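Local atomic coordinates of molinate hydrolase (Gulosibacter molinativorax, PDB entry 4UB9), a protein that hydrolyses the thiocarbamate herbicide molinate and is a zinc-binding enzyme of the amidohydrolase family. Residues A[121-135]-A[474-486]. Numbering follows the deposited sequence.
Sequences NYYKVIEEAAQIALR and IDFHGLPLSPLVT
With CG opposite its own backbone nitrogen (chi1 177°) and the chain extended beyond, Glu128 pushes its carboxylate off helix 122-135 into the bend at 484-486. OE2 takes three bonds there: Leu484 N from above the carboxylate plane, and from Thr486 both N, on the syn side, and OG1, nearly in line with the C-O bond at 2.6 Å. OE1 offers its syn lone pair to Val485 N at 2.8 Å. A carboxylate suits this buried place, since its two oxygens satisfy three successive amides and a hydroxyl. Shortened to an alanine, this position would probably leave those donors without their acceptor and free the bend to drift from the helix. One turn on, the amide of Gln131 can accept and donate at once: OE1 lies 2.9 Å from Leu481 N, while NE2 is held by Glu164 O. The helix belongs to the amidohydrolase TIM-barrel region; the tail following strand 472-473 runs antiparallel along it, far from the zinc site. Pro480, after a cis peptide bond, crosses the Glu128 chain at a slant, CB 3.8 Å from CG. Arg135, long and bent at chi2 and chi3, clasps one oxygen with two N-H groups, NE and NH2 meeting Leu479 O side-on at 3.2 and 3.0 Å. Branched apolar side chains pack toward both ends: Leu479 CD1 lies 4.1 Å from Leu134 CB, and near the helix start Val125 CG1 is 3.7 Å from Val485 CG1, beside Phe118. Leu484 CD2 rests on Lys124 CB, whose ammonium group leads away to a salt bridge with Asp496 of the second subunit.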
loop_
_atom_site.group_PDB
_atom_site.type_symbol
_atom_site.label_atom_id
_atom_site.label_comp_id
_atom_site.label_asym_id
_atom_site.label_seq_id
_atom_site.Cartn_x
_atom_site.Cartn_y
_atom_site.Cartn_z
ATOM N N ASN A 121 -25.470 -7.651 16.927
ATOM C CA ASN A 121 -25.597 -7.132 18.278
ATOM C C ASN A 121 -25.217 -5.688 18.474
ATOM O O ASN A 121 -24.851 -5.268 19.577
ATOM C CB ASN A 121 -24.716 -7.948 19.226
ATOM C CG ASN A 121 -25.269 -9.312 19.513
ATOM O OD1 ASN A 121 -24.623 -10.310 19.209
ATOM N ND2 ASN A 121 -26.491 -9.372 19.990
ATOM N N TYR A 122 -25.251 -4.914 17.408
ATOM C CA TYR A 122 -24.734 -3.556 17.500
ATOM C C TYR A 122 -25.476 -2.767 18.576
ATOM O O TYR A 122 -24.844 -2.029 19.331
ATOM C CB TYR A 122 -24.789 -2.850 16.147
ATOM C CG TYR A 122 -23.918 -3.482 15.094
ATOM C CD1 TYR A 122 -22.571 -3.741 15.324
ATOM C CD2 TYR A 122 -24.431 -3.786 13.853
ATOM C CE1 TYR A 122 -21.768 -4.306 14.350
ATOM C CE2 TYR A 122 -23.651 -4.331 12.868
ATOM C CZ TYR A 122 -22.322 -4.600 13.103
ATOM O OH TYR A 122 -21.565 -5.167 12.105
ATOM N N TYR A 123 -26.790 -2.979 18.706
ATOM C CA TYR A 123 -27.550 -2.241 19.716
ATOM C C TYR A 123 -27.047 -2.566 21.123
ATOM O O TYR A 123 -27.052 -1.697 22.000
ATOM C CB TYR A 123 -29.065 -2.454 19.627
ATOM C CG TYR A 123 -29.608 -3.815 20.040
ATOM C CD1 TYR A 123 -29.565 -4.883 19.161
ATOM C CD2 TYR A 123 -30.134 -4.026 21.297
ATOM C CE1 TYR A 123 -30.014 -6.138 19.533
ATOM C CE2 TYR A 123 -30.639 -5.264 21.669
ATOM C CZ TYR A 123 -30.578 -6.321 20.777
ATOM O OH TYR A 123 -31.094 -7.561 21.098
ATOM N N LYS A 124 -26.599 -3.797 21.334
ATOM C CA LYS A 124 -26.052 -4.190 22.658
ATOM C C LYS A 124 -24.689 -3.607 22.901
ATOM O O LYS A 124 -24.338 -3.290 24.025
ATOM C CB LYS A 124 -25.975 -5.690 22.787
ATOM C CG LYS A 124 -27.332 -6.316 22.983
ATOM C CD LYS A 124 -27.265 -7.824 23.136
ATOM C CE LYS A 124 -28.658 -8.345 23.408
ATOM N NZ LYS A 124 -28.804 -9.754 22.979
ATOM N N VAL A 125 -23.910 -3.474 21.831
ATOM C CA VAL A 125 -22.619 -2.813 21.936
ATOM C C VAL A 125 -22.853 -1.374 22.419
ATOM O O VAL A 125 -22.127 -0.833 23.260
ATOM C CB VAL A 125 -21.891 -2.767 20.591
ATOM C CG1 VAL A 125 -20.650 -1.874 20.645
ATOM C CG2 VAL A 125 -21.523 -4.164 20.170
ATOM N N ILE A 126 -23.863 -0.743 21.839
ATOM C CA ILE A 126 -24.161 0.641 22.141
ATOM C C ILE A 126 -24.633 0.756 23.599
ATOM O O ILE A 126 -24.230 1.647 24.332
ATOM C CB ILE A 126 -25.202 1.201 21.167
ATOM C CG1 ILE A 126 -24.547 1.414 19.807
ATOM C CG2 ILE A 126 -25.763 2.534 21.669
ATOM C CD1 ILE A 126 -25.515 1.763 18.700
ATOM N N GLU A 127 -25.495 -0.164 24.017
ATOM C CA GLU A 127 -25.961 -0.191 25.436
ATOM C C GLU A 127 -24.805 -0.393 26.397
ATOM O O GLU A 127 -24.658 0.355 27.362
ATOM C CB GLU A 127 -27.033 -1.234 25.661
ATOM C CG GLU A 127 -28.330 -0.833 24.971
ATOM C CD GLU A 127 -29.338 -1.968 24.817
ATOM O OE1 GLU A 127 -29.078 -3.079 25.340
ATOM O OE2 GLU A 127 -30.393 -1.738 24.170
ATOM N N GLU A 128 -23.961 -1.356 26.103
ATOM C CA GLU A 128 -22.728 -1.583 26.908
ATOM C C GLU A 128 -21.907 -0.279 27.041
ATOM O O GLU A 128 -21.450 0.082 28.129
ATOM C CB GLU A 128 -21.844 -2.667 26.287
ATOM C CG GLU A 128 -20.523 -2.925 27.006
ATOM C CD GLU A 128 -19.600 -3.912 26.295
ATOM O OE1 GLU A 128 -19.648 -3.971 25.049
ATOM O OE2 GLU A 128 -18.812 -4.637 26.958
ATOM N N ALA A 129 -21.726 0.436 25.919
ATOM C CA ALA A 129 -20.933 1.673 25.936
ATOM C C ALA A 129 -21.623 2.764 26.770
ATOM O O ALA A 129 -20.969 3.522 27.494
ATOM C CB ALA A 129 -20.689 2.176 24.539
ATOM N N ALA A 130 -22.949 2.814 26.676
ATOM C CA ALA A 130 -23.732 3.750 27.491
ATOM C C ALA A 130 -23.598 3.436 28.995
ATOM O O ALA A 130 -23.594 4.322 29.844
ATOM C CB ALA A 130 -25.182 3.701 27.086
ATOM N N GLN A 131 -23.499 2.152 29.307
ATOM C CA GLN A 131 -23.316 1.700 30.702
ATOM C C GLN A 131 -21.944 2.060 31.206
ATOM O O GLN A 131 -21.780 2.410 32.364
ATOM C CB GLN A 131 -23.546 0.205 30.824
ATOM C CG GLN A 131 -25.001 -0.144 30.642
ATOM C CD GLN A 131 -25.227 -1.640 30.471
ATOM O OE1 GLN A 131 -24.386 -2.457 30.781
ATOM N NE2 GLN A 131 -26.371 -1.970 29.964
ATOM N N ILE A 132 -20.959 1.974 30.332
ATOM C CA ILE A 132 -19.621 2.377 30.696
ATOM C C ILE A 132 -19.520 3.885 30.940
ATOM O O ILE A 132 -18.781 4.334 31.793
ATOM C CB ILE A 132 -18.626 1.936 29.638
ATOM C CG1 ILE A 132 -18.475 0.421 29.739
ATOM C CG2 ILE A 132 -17.269 2.611 29.831
ATOM C CD1 ILE A 132 -17.579 -0.177 28.689
ATOM N N ALA A 133 -20.301 4.665 30.214
ATOM C CA ALA A 133 -20.348 6.099 30.474
ATOM C C ALA A 133 -20.967 6.337 31.852
ATOM O O ALA A 133 -20.431 7.092 32.656
ATOM C CB ALA A 133 -21.137 6.815 29.405
ATOM N N LEU A 134 -22.075 5.641 32.092
ATOM C CA LEU A 134 -22.802 5.699 33.359
ATOM C C LEU A 134 -21.914 5.317 34.560
ATOM O O LEU A 134 -21.917 5.982 35.611
ATOM C CB LEU A 134 -24.011 4.808 33.318
ATOM C CG LEU A 134 -24.975 4.914 34.500
ATOM C CD1 LEU A 134 -25.422 6.336 34.758
ATOM C CD2 LEU A 134 -26.197 4.028 34.280
ATOM N N ARG A 135 -21.086 4.305 34.354
ATOM C CA ARG A 135 -20.079 3.902 35.343
ATOM C C ARG A 135 -19.122 5.025 35.727
ATOM O O ARG A 135 -18.673 5.105 36.846
ATOM C CB ARG A 135 -19.244 2.768 34.820
ATOM C CG ARG A 135 -18.428 2.080 35.888
ATOM C CD ARG A 135 -17.072 1.684 35.370
ATOM N NE ARG A 135 -17.115 0.387 34.737
ATOM C CZ ARG A 135 -16.389 0.007 33.671
ATOM N NH1 ARG A 135 -15.606 0.841 33.004
ATOM N NH2 ARG A 135 -16.484 -1.244 33.234
ATOM N N ILE A 474 -27.609 3.616 41.197
ATOM C CA ILE A 474 -27.015 2.674 40.286
ATOM C C ILE A 474 -25.890 1.917 40.963
ATOM O O ILE A 474 -24.991 2.527 41.545
ATOM C CB ILE A 474 -26.403 3.428 39.060
ATOM C CG1 ILE A 474 -27.433 4.342 38.390
ATOM C CG2 ILE A 474 -25.822 2.450 38.047
ATOM C CD1 ILE A 474 -28.691 3.650 37.902
ATOM N N ASP A 475 -25.877 0.603 40.792
ATOM C CA ASP A 475 -24.668 -0.204 41.162
ATOM C C ASP A 475 -23.569 -0.026 40.100
ATOM O O ASP A 475 -23.317 -0.900 39.264
ATOM C CB ASP A 475 -24.991 -1.689 41.378
ATOM C CG ASP A 475 -23.774 -2.493 41.745
ATOM O OD1 ASP A 475 -22.702 -1.897 42.081
ATOM O OD2 ASP A 475 -23.866 -3.737 41.646
ATOM N N PHE A 476 -22.913 1.125 40.146
ATOM C CA PHE A 476 -22.110 1.549 39.001
ATOM C C PHE A 476 -20.875 0.686 38.818
ATOM O O PHE A 476 -20.475 0.419 37.686
ATOM C CB PHE A 476 -21.808 3.058 38.984
ATOM C CG PHE A 476 -20.984 3.547 40.110
ATOM C CD1 PHE A 476 -21.577 3.851 41.324
ATOM C CD2 PHE A 476 -19.638 3.785 39.941
ATOM C CE1 PHE A 476 -20.814 4.322 42.375
ATOM C CE2 PHE A 476 -18.870 4.266 40.979
ATOM C CZ PHE A 476 -19.455 4.536 42.200
ATOM N N HIS A 477 -20.366 0.148 39.912
ATOM C CA HIS A 477 -19.234 -0.766 39.817
ATOM C C HIS A 477 -19.562 -2.114 39.170
ATOM O O HIS A 477 -18.682 -2.788 38.674
ATOM C CB HIS A 477 -18.583 -0.981 41.177
ATOM C CG HIS A 477 -17.738 0.174 41.597
ATOM N ND1 HIS A 477 -18.000 0.921 42.726
ATOM C CD2 HIS A 477 -16.667 0.750 41.002
ATOM C CE1 HIS A 477 -17.119 1.900 42.818
ATOM N NE2 HIS A 477 -16.300 1.817 41.784
ATOM N N GLY A 478 -20.822 -2.504 39.150
ATOM C CA GLY A 478 -21.225 -3.732 38.434
ATOM C C GLY A 478 -21.508 -3.560 36.926
ATOM O O GLY A 478 -22.147 -4.416 36.311
ATOM N N LEU A 479 -21.104 -2.423 36.344
ATOM C CA LEU A 479 -21.387 -2.117 34.927
ATOM C C LEU A 479 -20.163 -2.357 34.117
ATOM O O LEU A 479 -19.073 -2.090 34.576
ATOM C CB LEU A 479 -21.790 -0.672 34.730
ATOM C CG LEU A 479 -23.099 -0.242 35.365
ATOM C CD1 LEU A 479 -23.242 1.266 35.233
ATOM C CD2 LEU A 479 -24.289 -0.940 34.741
ATOM N N PRO A 480 -20.323 -2.830 32.894
ATOM C CA PRO A 480 -21.590 -3.094 32.218
ATOM C C PRO A 480 -22.152 -4.413 32.644
ATOM O O PRO A 480 -21.410 -5.300 33.046
ATOM C CB PRO A 480 -21.191 -3.141 30.722
ATOM C CG PRO A 480 -19.791 -3.655 30.757
ATOM C CD PRO A 480 -19.169 -3.077 32.003
ATOM N N LEU A 481 -23.454 -4.549 32.502
ATOM C CA LEU A 481 -24.161 -5.733 32.980
ATOM C C LEU A 481 -23.763 -6.994 32.256
ATOM O O LEU A 481 -23.617 -8.019 32.881
ATOM C CB LEU A 481 -25.671 -5.550 32.844
ATOM C CG LEU A 481 -26.262 -4.428 33.747
ATOM C CD1 LEU A 481 -27.773 -4.356 33.531
ATOM C CD2 LEU A 481 -25.924 -4.613 35.224
ATOM N N SER A 482 -23.610 -6.947 30.935
ATOM C CA SER A 482 -23.166 -8.128 30.177
ATOM C C SER A 482 -22.032 -7.772 29.270
ATOM O O SER A 482 -22.235 -7.392 28.121
ATOM C CB SER A 482 -24.280 -8.712 29.341
ATOM O OG SER A 482 -25.445 -8.847 30.120
ATOM N N PRO A 483 -20.817 -7.913 29.775
ATOM C CA PRO A 483 -19.717 -7.572 28.918
ATOM C C PRO A 483 -19.835 -8.232 27.565
ATOM O O PRO A 483 -20.107 -9.427 27.470
ATOM C CB PRO A 483 -18.488 -8.082 29.692
ATOM C CG PRO A 483 -18.909 -7.995 31.142
ATOM C CD PRO A 483 -20.376 -8.345 31.114
ATOM N N LEU A 484 -19.629 -7.421 26.539
ATOM C CA LEU A 484 -19.740 -7.871 25.166
ATOM C C LEU A 484 -18.434 -7.522 24.471
ATOM O O LEU A 484 -17.583 -8.398 24.280
ATOM C CB LEU A 484 -20.958 -7.244 24.500
ATOM C CG LEU A 484 -21.263 -7.693 23.081
ATOM C CD1 LEU A 484 -21.385 -9.210 22.963
ATOM C CD2 LEU A 484 -22.548 -7.032 22.617
ATOM N N VAL A 485 -18.223 -6.248 24.136
ATOM C CA VAL A 485 -16.904 -5.891 23.586
ATOM C C VAL A 485 -15.834 -5.950 24.657
ATOM O O VAL A 485 -14.700 -6.326 24.375
ATOM C CB VAL A 485 -16.837 -4.615 22.680
ATOM C CG1 VAL A 485 -18.159 -3.947 22.491
ATOM C CG2 VAL A 485 -15.744 -3.666 23.075
ATOM N N THR A 486 -16.210 -5.631 25.892
ATOM C CA THR A 486 -15.237 -5.679 27.006
ATOM C C THR A 486 -14.976 -7.069 27.555
ATOM O O THR A 486 -14.080 -7.239 28.346
ATOM C CB THR A 486 -15.613 -4.764 28.187
ATOM O OG1 THR A 486 -16.922 -5.106 28.657
ATOM C CG2 THR A 486 -15.538 -3.346 27.743
#